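Local coordinates for protein EDTA monooxygenase (PDB 5DQP) that probably oxidises EDTA as an FMN-dependent monooxygenase of the NtaA/SnaA/DszA family and interacts physically with a partner flavin reductase, at residues 4-8 with 407-411; 35-39 with 81-86; 163-167 with 178-183. All coordinates share one frame; numbering follows the deposited sequence.

Contact 1. Residues 4-8 with 407-411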
ATOM      1  N   ARG A   4     -15.257 -30.668  -0.633  1.00 35.96           N
ATOM      2  CA  ARG A   4     -15.589 -29.413   0.034  1.00 38.64           C
ATOM      3  C   ARG A   4     -14.945 -29.363   1.426  1.00 38.97           C
ATOM      4  O   ARG A   4     -15.024 -30.323   2.209  1.00 36.13           O
ATOM      5  CB  ARG A   4     -17.112 -29.238   0.126  1.00 39.86           C
ATOM      6  CG  ARG A   4     -17.568 -27.876   0.677  1.00 37.04           C
ATOM      7  CD  ARG A   4     -19.108 -27.785   0.833  1.00 37.51           C
ATOM      8  NE  ARG A   4     -19.568 -26.512   1.422  1.00 35.15           N
ATOM      9  CZ  ARG A   4     -20.128 -26.397   2.633  1.00 32.77           C
ATOM     10  NH1 ARG A   4     -20.307 -27.474   3.393  1.00 30.46           N
ATOM     11  NH2 ARG A   4     -20.529 -25.213   3.089  1.00 30.15           N
ATOM     12  N   ARG A   5     -14.289 -28.247   1.734  1.00 29.80           N
ATOM     13  CA  ARG A   5     -13.673 -28.063   3.038  1.00 26.90           C
ATOM     14  C   ARG A   5     -13.965 -26.645   3.536  1.00 22.45           C
ATOM     15  O   ARG A   5     -14.410 -25.779   2.783  1.00 23.33           O
ATOM     16  CB  ARG A   5     -12.166 -28.382   2.974  1.00 26.97           C
ATOM     17  CG  ARG A   5     -11.334 -27.559   1.975  1.00 24.39           C
ATOM     18  CD  ARG A   5     -10.890 -26.220   2.588  1.00 23.86           C
ATOM     19  NE  ARG A   5      -9.791 -25.594   1.852  1.00 22.32           N
ATOM     20  CZ  ARG A   5      -9.090 -24.541   2.274  1.00 23.56           C
ATOM     21  NH1 ARG A   5      -8.120 -24.058   1.506  1.00 18.83           N
ATOM     22  NH2 ARG A   5      -9.351 -23.962   3.455  1.00 22.31           N
ATOM     23  N   MET A   6     -13.717 -26.426   4.823  1.00 23.77           N
ATOM     24  CA  MET A   6     -13.981 -25.151   5.486  1.00 27.90           C
ATOM     25  C   MET A   6     -12.855 -24.149   5.219  1.00 21.61           C
ATOM     26  O   MET A   6     -11.675 -24.509   5.275  1.00 22.30           O
ATOM     27  CB  MET A   6     -14.107 -25.392   6.998  1.00 23.89           C
ATOM     28  CG  MET A   6     -14.391 -24.162   7.851  1.00 22.45           C
ATOM     29  SD  MET A   6     -14.348 -24.582   9.605  1.00 24.07           S
ATOM     30  CE  MET A   6     -15.598 -25.878   9.683  1.00 17.93           C
ATOM     31  N   TYR A   7     -13.218 -22.892   4.961  1.00 18.15           N
ATOM     32  CA  TYR A   7     -12.234 -21.818   4.799  1.00 21.57           C
ATOM     33  C   TYR A   7     -12.201 -20.943   6.050  1.00 20.10           C
ATOM     34  O   TYR A   7     -13.220 -20.748   6.710  1.00 21.80           O
ATOM     35  CB  TYR A   7     -12.539 -20.952   3.565  1.00 18.57           C
ATOM     36  CG  TYR A   7     -12.586 -21.760   2.288  1.00 21.94           C
ATOM     37  CD1 TYR A   7     -11.427 -22.065   1.597  1.00 23.48           C
ATOM     38  CD2 TYR A   7     -13.796 -22.257   1.801  1.00 22.34           C
ATOM     39  CE1 TYR A   7     -11.469 -22.841   0.441  1.00 22.98           C
ATOM     40  CE2 TYR A   7     -13.846 -23.028   0.662  1.00 27.49           C
ATOM     41  CZ  TYR A   7     -12.678 -23.319  -0.010  1.00 25.61           C
ATOM     42  OH  TYR A   7     -12.730 -24.075  -1.149  1.00 29.93           O
ATOM     43  N   LEU A   8     -11.019 -20.420   6.376  1.00 17.38           N
ATOM     44  CA  LEU A   8     -10.833 -19.580   7.555  1.00 17.86           C
ATOM     45  C   LEU A   8     -10.030 -18.332   7.217  1.00 19.15           C
ATOM     46  O   LEU A   8      -8.984 -18.415   6.563  1.00 18.43           O
ATOM     47  CB  LEU A   8     -10.123 -20.352   8.674  1.00 22.64           C
ATOM     48  CG  LEU A   8     -10.884 -21.501   9.326  1.00 23.64           C
ATOM     49  CD1 LEU A   8      -9.965 -22.173  10.314  1.00 23.01           C
ATOM     50  CD2 LEU A   8     -12.181 -21.008  10.034  1.00 18.75           C
ATOM     51  N   GLY A 407     -11.099 -33.580   9.736  1.00 20.48           N
ATOM     52  CA  GLY A 407     -11.131 -33.761   8.295  1.00 17.79           C
ATOM     53  C   GLY A 407     -11.759 -32.628   7.508  1.00 24.47           C
ATOM     54  O   GLY A 407     -12.022 -32.793   6.316  1.00 24.90           O
ATOM     55  N   VAL A 408     -11.986 -31.470   8.124  1.00 22.47           N
ATOM     56  CA  VAL A 408     -12.704 -30.378   7.473  1.00 22.52           C
ATOM     57  C   VAL A 408     -11.810 -29.186   7.172  1.00 25.08           C
ATOM     58  O   VAL A 408     -12.305 -28.188   6.622  1.00 23.20           O
ATOM     59  CB  VAL A 408     -13.916 -29.926   8.309  1.00 22.74           C
ATOM     60  CG1 VAL A 408     -14.751 -31.123   8.668  1.00 20.52           C
ATOM     61  CG2 VAL A 408     -13.458 -29.155   9.569  1.00 19.03           C
ATOM     62  N   PHE A 409     -10.519 -29.247   7.528  1.00 20.76           N
ATOM     63  CA  PHE A 409      -9.586 -28.142   7.348  1.00 23.27           C
ATOM     64  C   PHE A 409      -8.188 -28.646   7.004  1.00 21.63           C
ATOM     65  O   PHE A 409      -7.692 -29.568   7.656  1.00 21.98           O
ATOM     66  CB  PHE A 409      -9.506 -27.259   8.606  1.00 20.55           C
ATOM     67  CG  PHE A 409      -8.911 -25.937   8.315  1.00 24.17           C
ATOM     68  CD1 PHE A 409      -9.625 -25.024   7.532  1.00 22.61           C
ATOM     69  CD2 PHE A 409      -7.608 -25.630   8.710  1.00 18.06           C
ATOM     70  CE1 PHE A 409      -9.072 -23.796   7.170  1.00 17.93           C
ATOM     71  CE2 PHE A 409      -7.039 -24.383   8.347  1.00 20.88           C
ATOM     72  CZ  PHE A 409      -7.772 -23.482   7.581  1.00 22.29           C
ATOM     73  N   PRO A 410      -7.504 -28.034   6.042  1.00 21.31           N
ATOM     74  CA  PRO A 410      -6.243 -28.613   5.555  1.00 26.13           C
ATOM     75  C   PRO A 410      -5.087 -28.466   6.535  1.00 23.90           C
ATOM     76  O   PRO A 410      -5.026 -27.534   7.347  1.00 22.54           O
ATOM     77  CB  PRO A 410      -5.963 -27.821   4.270  1.00 22.80           C
ATOM     78  CG  PRO A 410      -6.606 -26.496   4.522  1.00 23.61           C
ATOM     79  CD  PRO A 410      -7.821 -26.758   5.383  1.00 22.62           C
ATOM     80  N   ARG A 411      -4.131 -29.389   6.411  1.00 19.60           N
ATOM     81  CA  ARG A 411      -2.863 -29.306   7.128  1.00 27.05           C
ATOM     82  C   ARG A 411      -1.751 -28.658   6.318  1.00 26.48           C
ATOM     83  O   ARG A 411      -0.681 -28.389   6.877  1.00 25.29           O
ATOM     84  CB  ARG A 411      -2.391 -30.695   7.558  1.00 27.65           C
ATOM     85  CG  ARG A 411      -3.317 -31.382   8.535  1.00 30.45           C
ATOM     86  CD  ARG A 411      -2.812 -32.779   8.892  1.00 27.78           C
ATOM     87  NE  ARG A 411      -3.757 -33.495   9.746  1.00 32.26           N
ATOM     88  CZ  ARG A 411      -3.803 -33.394  11.074  1.00 35.86           C
ATOM     89  NH1 ARG A 411      -2.954 -32.597  11.724  1.00 40.60           N
ATOM     90  NH2 ARG A 411      -4.706 -34.092  11.761  1.00 37.48           N
TER
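Leu8 lays its CD1 methyl over one face of the Phe409 ring, 3.8 Å from the ring centroid and 19° off the normal, a CH-pi contact. On the opposite face of that ring sits CD of Pro410, the next residue, and both groups are offset toward the rim. One edge of the ring, at Phe409 CD1, points to Met6 O, 3.1 Å away and near the ring plane. Phe409 reaches this place with CG anti to its backbone N (chi1 -162°).

Met6 O also receives NH2 of Arg5, 3.0 Å away; the oxygen lies in the guanidinium plane, whereas the nitrogen is tilted from the carbonyl plane. Arg5 folds along its own chain: CG stands between backbone N and carbonyl carbon, and a bend at chi2 (85°) brings NH2 to the carbonyl. Pro410 CG then lies over the centre of one guanidinium face and Tyr7 CE1 over the other, while NH1 makes a salt bridge with Asp51. Between the backbones, Met6 N donates to Val408 O at 2.9 Å; farther out, Met6 CE touches Val408 CG2 at 3.9 Å, the two side chains pointing the same way.

Gly407, at positive phi, ends helix 390-405 in a Schellman motif. The contact thus ties the chain leaving that helix to the lead-in and first residues of strand 7-11, a closure of N- and C-terminal parts in the TIM-barrel fold of luciferase-like monooxygenases.

Contact 2. Residues 35-39 with 81-86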
ATOM      1  N   LEU A  35       5.743  -3.155  12.570  1.00 20.77           N
ATOM      2  CA  LEU A  35       5.512  -4.201  11.581  1.00 23.24           C
ATOM      3  C   LEU A  35       5.592  -5.593  12.211  1.00 24.21           C
ATOM      4  O   LEU A  35       4.807  -6.490  11.864  1.00 18.94           O
ATOM      5  CB  LEU A  35       6.522  -4.065  10.435  1.00 18.52           C
ATOM      6  CG  LEU A  35       6.495  -5.165   9.370  1.00 20.81           C
ATOM      7  CD1 LEU A  35       5.090  -5.237   8.677  1.00 18.55           C
ATOM      8  CD2 LEU A  35       7.658  -4.935   8.368  1.00 18.42           C
ATOM      9  N   GLU A  36       6.529  -5.794  13.140  1.00 21.87           N
ATOM     10  CA  GLU A  36       6.695  -7.115  13.741  1.00 24.23           C
ATOM     11  C   GLU A  36       5.450  -7.555  14.496  1.00 24.90           C
ATOM     12  O   GLU A  36       5.179  -8.758  14.589  1.00 26.96           O
ATOM     13  CB  GLU A  36       7.914  -7.130  14.660  1.00 31.10           C
ATOM     14  CG  GLU A  36       9.243  -6.915  13.916  1.00 49.69           C
ATOM     15  CD  GLU A  36       9.458  -7.898  12.760  1.00 48.87           C
ATOM     16  OE1 GLU A  36       9.136  -9.104  12.931  1.00 41.95           O
ATOM     17  OE2 GLU A  36       9.946  -7.462  11.686  1.00 51.63           O
ATOM     18  N   ASN A  37       4.674  -6.612  15.032  1.00 22.68           N
ATOM     19  CA  ASN A  37       3.389  -6.974  15.616  1.00 22.68           C
ATOM     20  C   ASN A  37       2.515  -7.705  14.601  1.00 21.59           C
ATOM     21  O   ASN A  37       1.797  -8.642  14.953  1.00 23.79           O
ATOM     22  CB  ASN A  37       2.680  -5.718  16.130  1.00 24.14           C
ATOM     23  CG  ASN A  37       1.331  -6.014  16.769  1.00 27.12           C
ATOM     24  OD1 ASN A  37       1.264  -6.576  17.858  1.00 26.19           O
ATOM     25  ND2 ASN A  37       0.241  -5.596  16.102  1.00 27.59           N
ATOM     26  N   TYR A  38       2.535  -7.274  13.345  1.00 19.47           N
ATOM     27  CA  TYR A  38       1.702  -7.930  12.341  1.00 21.82           C
ATOM     28  C   TYR A  38       2.378  -9.164  11.768  1.00 21.89           C
ATOM     29  O   TYR A  38       1.698 -10.147  11.463  1.00 19.91           O
ATOM     30  CB  TYR A  38       1.336  -6.930  11.238  1.00 20.37           C
ATOM     31  CG  TYR A  38       0.646  -5.741  11.862  1.00 21.55           C
ATOM     32  CD1 TYR A  38      -0.730  -5.765  12.105  1.00 19.44           C
ATOM     33  CD2 TYR A  38       1.372  -4.629  12.263  1.00 17.36           C
ATOM     34  CE1 TYR A  38      -1.369  -4.711  12.722  1.00 22.98           C
ATOM     35  CE2 TYR A  38       0.748  -3.550  12.876  1.00 21.26           C
ATOM     36  CZ  TYR A  38      -0.629  -3.607  13.118  1.00 23.32           C
ATOM     37  OH  TYR A  38      -1.264  -2.554  13.736  1.00 22.80           O
ATOM     38  N   ILE A  39       3.706  -9.147  11.641  1.00 20.59           N
ATOM     39  CA  ILE A  39       4.407 -10.354  11.212  1.00 24.83           C
ATOM     40  C   ILE A  39       4.100 -11.489  12.173  1.00 22.82           C
ATOM     41  O   ILE A  39       3.788 -12.612  11.756  1.00 22.05           O
ATOM     42  CB  ILE A  39       5.928 -10.112  11.111  1.00 24.90           C
ATOM     43  CG1 ILE A  39       6.257  -8.961  10.156  1.00 24.90           C
ATOM     44  CG2 ILE A  39       6.647 -11.398  10.664  1.00 20.44           C
ATOM     45  CD1 ILE A  39       5.710  -9.140   8.769  1.00 18.42           C
ATOM     46  N   ALA A  81       3.912  -5.160   3.039  1.00 19.93           N
ATOM     47  CA  ALA A  81       5.064  -5.418   3.909  1.00 17.98           C
ATOM     48  C   ALA A  81       4.959  -6.791   4.552  1.00 20.01           C
ATOM     49  O   ALA A  81       5.931  -7.555   4.572  1.00 20.89           O
ATOM     50  CB  ALA A  81       5.175  -4.339   4.989  1.00 17.42           C
ATOM     51  N   ILE A  82       3.775  -7.136   5.052  1.00 15.96           N
ATOM     52  CA  ILE A  82       3.559  -8.472   5.607  1.00 17.14           C
ATOM     53  C   ILE A  82       3.935  -9.553   4.597  1.00 23.18           C
ATOM     54  O   ILE A  82       4.722 -10.459   4.896  1.00 21.60           O
ATOM     55  CB  ILE A  82       2.098  -8.653   6.054  1.00 18.51           C
ATOM     56  CG1 ILE A  82       1.747  -7.693   7.200  1.00 19.14           C
ATOM     57  CG2 ILE A  82       1.885 -10.125   6.468  1.00 14.69           C
ATOM     58  CD1 ILE A  82       0.233  -7.816   7.688  1.00 14.95           C
ATOM     59  N   THR A  83       3.302  -9.536   3.419  1.00 19.95           N
ATOM     60  CA  THR A  83       3.522 -10.643   2.491  1.00 22.89           C
ATOM     61  C   THR A  83       4.890 -10.585   1.831  1.00 23.97           C
ATOM     62  O   THR A  83       5.371 -11.621   1.356  1.00 26.33           O
ATOM     63  CB  THR A  83       2.421 -10.721   1.427  1.00 23.73           C
ATOM     64  OG1 THR A  83       2.407  -9.528   0.636  1.00 21.51           O
ATOM     65  CG2 THR A  83       1.039 -10.936   2.114  1.00 23.57           C
ATOM     66  N   GLY A  84       5.550  -9.423   1.831  1.00 26.36           N
ATOM     67  CA  GLY A  84       6.957  -9.407   1.472  1.00 21.27           C
ATOM     68  C   GLY A  84       7.788 -10.312   2.357  1.00 28.02           C
ATOM     69  O   GLY A  84       8.824 -10.817   1.929  1.00 29.83           O
ATOM     70  N   ARG A  85       7.329 -10.549   3.588  1.00 24.98           N
ATOM     71  CA  ARG A  85       8.065 -11.254   4.629  1.00 27.77           C
ATOM     72  C   ARG A  85       7.504 -12.634   4.951  1.00 27.80           C
ATOM     73  O   ARG A  85       8.269 -13.566   5.202  1.00 35.06           O
ATOM     74  CB  ARG A  85       8.081 -10.413   5.915  1.00 27.86           C
ATOM     75  CG  ARG A  85       8.524 -11.205   7.155  1.00 41.37           C
ATOM     76  CD  ARG A  85       9.994 -10.977   7.480  1.00 36.31           C
ATOM     77  NE  ARG A  85      10.252  -9.543   7.603  1.00 38.46           N
ATOM     78  CZ  ARG A  85      10.394  -8.887   8.749  1.00 37.23           C
ATOM     79  NH1 ARG A  85      10.617  -7.580   8.730  1.00 34.23           N
ATOM     80  NH2 ARG A  85      10.324  -9.533   9.910  1.00 42.34           N
ATOM     81  N   VAL A  86       6.192 -12.798   4.958  1.00 22.30           N
ATOM     82  CA  VAL A  86       5.538 -14.048   5.336  1.00 25.66           C
ATOM     83  C   VAL A  86       5.011 -14.713   4.065  1.00 21.98           C
ATOM     84  O   VAL A  86       4.155 -14.136   3.389  1.00 22.16           O
ATOM     85  CB  VAL A  86       4.407 -13.791   6.338  1.00 26.48           C
ATOM     86  CG1 VAL A  86       3.812 -15.100   6.834  1.00 24.73           C
ATOM     87  CG2 VAL A  86       4.927 -12.921   7.514  1.00 23.71           C
TER
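Glu36 OE2 is gripped by both terminal nitrogens of Arg85. Arg85 NH2 approaches on the syn lone pair of Glu36 OE2 at 2.8 Å, and Arg85 NH1 lies 3.0 Å from Glu36 OE2; both bonds belong to the salt bridge, the NH1 bond being the weak one with an N-H...O angle of only 132°. Carboxylate and guanidinium planes are inclined by 22°, yet the two side chains meet at about a right angle and a single oxygen takes both bonds. Glu36 curls toward its partner by a bend at chi2, and Arg85 turns at both chi2 and chi3.

Beneath this pair the contact becomes apolar. Ile39 CG1 lies under one guanidinium face, toward its rim, and Ile39 CD1 reaches CG of Arg85 at 3.8 Å. Its other branch, CG2, meets Val86 CG2 at 3.9 Å, so one isoleucine serves both the arginine stem and the valine. Leu35 places CD1 against Ala81 CB (3.8 Å) and CD2 near Arg85 NH1, while Tyr38 CB touches Ile82 CD1 at 3.8 Å. The tyrosine ring turns off from the contact, and its OH bonds to Ile32 O.

Arg85 NE donates to Gly84 O of the second subunit, and Leu35 packs on Leu115 of that subunit, which places this helix pair at the dimer interface. The segment axes approach to 9.9 Å and cross at -58°, with Ile39 and Ile82 closest in backbone. Helices 35-47 and 75-85 are neighbours on the outside of the barrel, where Ile82 also reaches Phe53 of strand 52-55.

Contact 3. Residues 163-167 with 178-183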
ATOM      1  N   SER A 163      -6.870  -5.212 -19.057  1.00 24.67           N
ATOM      2  CA  SER A 163      -6.439  -4.404 -20.190  1.00 24.09           C
ATOM      3  C   SER A 163      -4.987  -4.648 -20.601  1.00 27.42           C
ATOM      4  O   SER A 163      -4.580  -4.141 -21.657  1.00 26.94           O
ATOM      5  CB  SER A 163      -6.637  -2.909 -19.891  1.00 19.08           C
ATOM      6  OG  SER A 163      -5.701  -2.453 -18.913  1.00 25.41           O
ATOM      7  N   TRP A 164      -4.192  -5.375 -19.803  1.00 25.20           N
ATOM      8  CA  TRP A 164      -2.823  -5.731 -20.184  1.00 21.60           C
ATOM      9  C   TRP A 164      -2.624  -7.207 -19.882  1.00 24.75           C
ATOM     10  O   TRP A 164      -2.474  -7.586 -18.720  1.00 27.35           O
ATOM     11  CB  TRP A 164      -1.778  -4.894 -19.456  1.00 23.94           C
ATOM     12  CG  TRP A 164      -0.360  -5.205 -19.910  1.00 19.56           C
ATOM     13  CD1 TRP A 164       0.025  -5.900 -21.040  1.00 25.49           C
ATOM     14  CD2 TRP A 164       0.847  -4.834 -19.251  1.00 19.71           C
ATOM     15  NE1 TRP A 164       1.400  -5.961 -21.126  1.00 20.69           N
ATOM     16  CE2 TRP A 164       1.927  -5.303 -20.049  1.00 23.93           C
ATOM     17  CE3 TRP A 164       1.133  -4.110 -18.095  1.00 19.80           C
ATOM     18  CZ2 TRP A 164       3.251  -5.112 -19.683  1.00 20.64           C
ATOM     19  CZ3 TRP A 164       2.449  -3.913 -17.747  1.00 21.88           C
ATOM     20  CH2 TRP A 164       3.490  -4.406 -18.538  1.00 21.22           C
ATOM     21  N   LYS A 165      -2.618  -8.030 -20.928  1.00 24.53           N
ATOM     22  CA  LYS A 165      -2.351  -9.457 -20.805  1.00 28.76           C
ATOM     23  C   LYS A 165      -0.940  -9.697 -21.344  1.00 28.75           C
ATOM     24  O   LYS A 165      -0.738  -9.838 -22.545  1.00 26.55           O
ATOM     25  CB  LYS A 165      -3.407 -10.264 -21.541  1.00 28.59           C
ATOM     26  CG  LYS A 165      -4.802 -10.139 -20.905  1.00 30.23           C
ATOM     27  CD  LYS A 165      -5.888 -10.839 -21.727  1.00 32.05           C
ATOM     28  CE  LYS A 165      -7.265 -10.519 -21.152  1.00 33.94           C
ATOM     29  NZ  LYS A 165      -8.374 -11.209 -21.868  1.00 40.73           N
ATOM     30  N   PHE A 166       0.032  -9.693 -20.430  1.00 26.60           N
ATOM     31  CA  PHE A 166       1.433  -9.910 -20.774  1.00 26.23           C
ATOM     32  C   PHE A 166       1.664 -11.392 -21.087  1.00 24.41           C
ATOM     33  O   PHE A 166       1.061 -12.259 -20.459  1.00 26.85           O
ATOM     34  CB  PHE A 166       2.315  -9.454 -19.601  1.00 21.76           C
ATOM     35  CG  PHE A 166       3.793  -9.679 -19.789  1.00 22.02           C
ATOM     36  CD1 PHE A 166       4.565  -8.764 -20.486  1.00 16.68           C
ATOM     37  CD2 PHE A 166       4.398 -10.817 -19.285  1.00 21.03           C
ATOM     38  CE1 PHE A 166       5.918  -8.979 -20.675  1.00 21.19           C
ATOM     39  CE2 PHE A 166       5.750 -11.038 -19.466  1.00 21.19           C
ATOM     40  CZ  PHE A 166       6.517 -10.107 -20.164  1.00 19.77           C
ATOM     41  N   PRO A 167       2.588 -11.745 -22.160  1.00 24.03           N
ATOM     42  CA  PRO A 167       2.775 -13.166 -22.577  1.00 33.21           C
ATOM     43  C   PRO A 167       3.752 -13.970 -21.716  1.00 23.03           C
ATOM     44  O   PRO A 167       4.920 -14.188 -22.030  1.00 24.13           O
ATOM     45  CB  PRO A 167       3.258 -13.026 -24.023  1.00 28.48           C
ATOM     46  CG  PRO A 167       3.907 -11.682 -24.106  1.00 20.23           C
ATOM     47  CD  PRO A 167       3.346 -10.807 -23.001  1.00 24.22           C
ATOM     48  N   PRO A 178       6.269  -8.308 -27.531  1.00 23.50           N
ATOM     49  CA  PRO A 178       6.628  -8.753 -26.182  1.00 25.73           C
ATOM     50  C   PRO A 178       5.698  -8.220 -25.090  1.00 24.89           C
ATOM     51  O   PRO A 178       5.724  -8.771 -23.981  1.00 25.68           O
ATOM     52  CB  PRO A 178       8.060  -8.236 -26.011  1.00 24.23           C
ATOM     53  CG  PRO A 178       8.071  -6.964 -26.846  1.00 29.13           C
ATOM     54  CD  PRO A 178       7.159  -7.237 -28.027  1.00 23.08           C
ATOM     55  N   PHE A 179       4.900  -7.173 -25.351  1.00 21.47           N
ATOM     56  CA  PHE A 179       3.912  -6.718 -24.374  1.00 22.31           C
ATOM     57  C   PHE A 179       2.637  -7.551 -24.387  1.00 26.06           C
ATOM     58  O   PHE A 179       1.834  -7.425 -23.458  1.00 25.53           O
ATOM     59  CB  PHE A 179       3.547  -5.247 -24.596  1.00 21.18           C
ATOM     60  CG  PHE A 179       4.546  -4.262 -24.019  1.00 26.22           C
ATOM     61  CD1 PHE A 179       5.741  -4.000 -24.673  1.00 30.22           C
ATOM     62  CD2 PHE A 179       4.272  -3.573 -22.844  1.00 27.60           C
ATOM     63  CE1 PHE A 179       6.649  -3.097 -24.156  1.00 28.24           C
ATOM     64  CE2 PHE A 179       5.179  -2.653 -22.319  1.00 29.92           C
ATOM     65  CZ  PHE A 179       6.364  -2.415 -22.967  1.00 27.52           C
ATOM     66  N   GLY A 180       2.424  -8.393 -25.402  1.00 24.56           N
ATOM     67  CA  GLY A 180       1.209  -9.189 -25.440  1.00 25.42           C
ATOM     68  C   GLY A 180      -0.003  -8.351 -25.832  1.00 35.90           C
ATOM     69  O   GLY A 180       0.082  -7.431 -26.648  1.00 31.61           O
ATOM     70  N   GLU A 181      -1.151  -8.667 -25.236  1.00 30.24           N
ATOM     71  CA  GLU A 181      -2.415  -8.016 -25.572  1.00 32.66           C
ATOM     72  C   GLU A 181      -2.629  -6.816 -24.654  1.00 29.27           C
ATOM     73  O   GLU A 181      -2.816  -6.966 -23.440  1.00 27.68           O
ATOM     74  CB  GLU A 181      -3.581  -9.004 -25.472  1.00 37.16           C
ATOM     75  CG  GLU A 181      -4.956  -8.340 -25.638  1.00 59.61           C
ATOM     76  CD  GLU A 181      -6.128  -9.258 -25.284  1.00 70.11           C
ATOM     77  OE1 GLU A 181      -5.961 -10.497 -25.348  1.00 80.70           O
ATOM     78  OE2 GLU A 181      -7.217  -8.736 -24.937  1.00 73.79           O
ATOM     79  N   VAL A 182      -2.629  -5.629 -25.246  1.00 28.69           N
ATOM     80  CA  VAL A 182      -2.789  -4.366 -24.539  1.00 29.11           C
ATOM     81  C   VAL A 182      -3.983  -3.663 -25.157  1.00 36.56           C
ATOM     82  O   VAL A 182      -3.990  -3.394 -26.362  1.00 35.16           O
ATOM     83  CB  VAL A 182      -1.526  -3.501 -24.660  1.00 29.92           C
ATOM     84  CG1 VAL A 182      -1.734  -2.125 -24.043  1.00 31.28           C
ATOM     85  CG2 VAL A 182      -0.350  -4.220 -24.039  1.00 28.52           C
ATOM     86  N   MET A 183      -4.991  -3.386 -24.356  1.00 34.28           N
ATOM     87  CA  MET A 183      -6.147  -2.715 -24.931  1.00 36.12           C
ATOM     88  C   MET A 183      -6.735  -1.722 -23.938  1.00 34.92           C
ATOM     89  O   MET A 183      -7.156  -2.121 -22.840  1.00 29.75           O
ATOM     90  CB  MET A 183      -7.203  -3.740 -25.347  1.00 43.17           C
ATOM     91  CG  MET A 183      -8.356  -3.139 -26.140  1.00 52.82           C
ATOM     92  SD  MET A 183      -9.787  -4.232 -26.182  1.00120.99           S
ATOM     93  CE  MET A 183     -11.022  -3.179 -26.951  1.00 86.64           C
TER
HETATM   94  O   HOH W   1      -9.264  -8.383 -23.529  1.00 50.31           O
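Trp164 NE1 donates to Phe179 O at 2.8 Å, with the oxygen only 1° out of the indole plane and the donor on a lone pair in the carbonyl plane. Trp164 CG is anti to the backbone N (chi1 -177°), and the indole runs alongside Val182, whose CG2 lies 3.5 Å from Trp164 CD1. Farther along the indole, CZ2 touches Phe179 CD2 at 3.7 Å, but the rings are slid apart and barely overlap.

Three backbone bonds join the antiparallel segments. Lys165 and Glu181 form the hydrogen-bonded pair: Lys165 N gives to Glu181 O at 2.7 Å, and Glu181 N returns to Lys165 O at 3.0 Å. Beyond the non-hydrogen-bonded pair, Trp164 and Val182, Met183 N reaches Ser163 O at 2.8 Å. Weak CA-H...O contacts run from Val182 to Ser163 O, Trp164 to Glu181 O and Gly180 to Lys165 O.

Lys165 and Glu181 run side by side without a salt bridge, NZ to OE2 being 4.1 Å. A water donates to Glu181 OE2 and accepts a weak bond from Lys165 NZ. Ser163 OG is bonded to Leu160 O and Leu198 N, and Gly180 O accepts from Asn177 ND2.

Phe166 meets Phe33 of the second subunit edge-to-face. Between helix 143-161 and strand 187-188, this two-stranded sheet lies against loop 197-202: Trp164 is backbone-bonded to Leu202 and touches Pro201, and Val182 rests on Pro197.

Contact 2 is the most buried of the three, an apolar helix pair with one salt bridge at its rim; contacts 1 and 3 are partly buried. Contact 1 closes a loop of 398 residues within which both others are nested, joining a barrel strand to the chain after a late helix, whereas contact 3 spans only ten residues, its centre 33 Å from that of the chain. Their chemistry follows: one backbone bond, ring and methyl packing and a guanidinium stacked on proline in contact 1, side chains alone in contact 2, a backbone ladder plus an indole N-H bond in contact 3. None touch, but contacts 2 and 3 both meet the second subunit, while contact 1 lies within one chain.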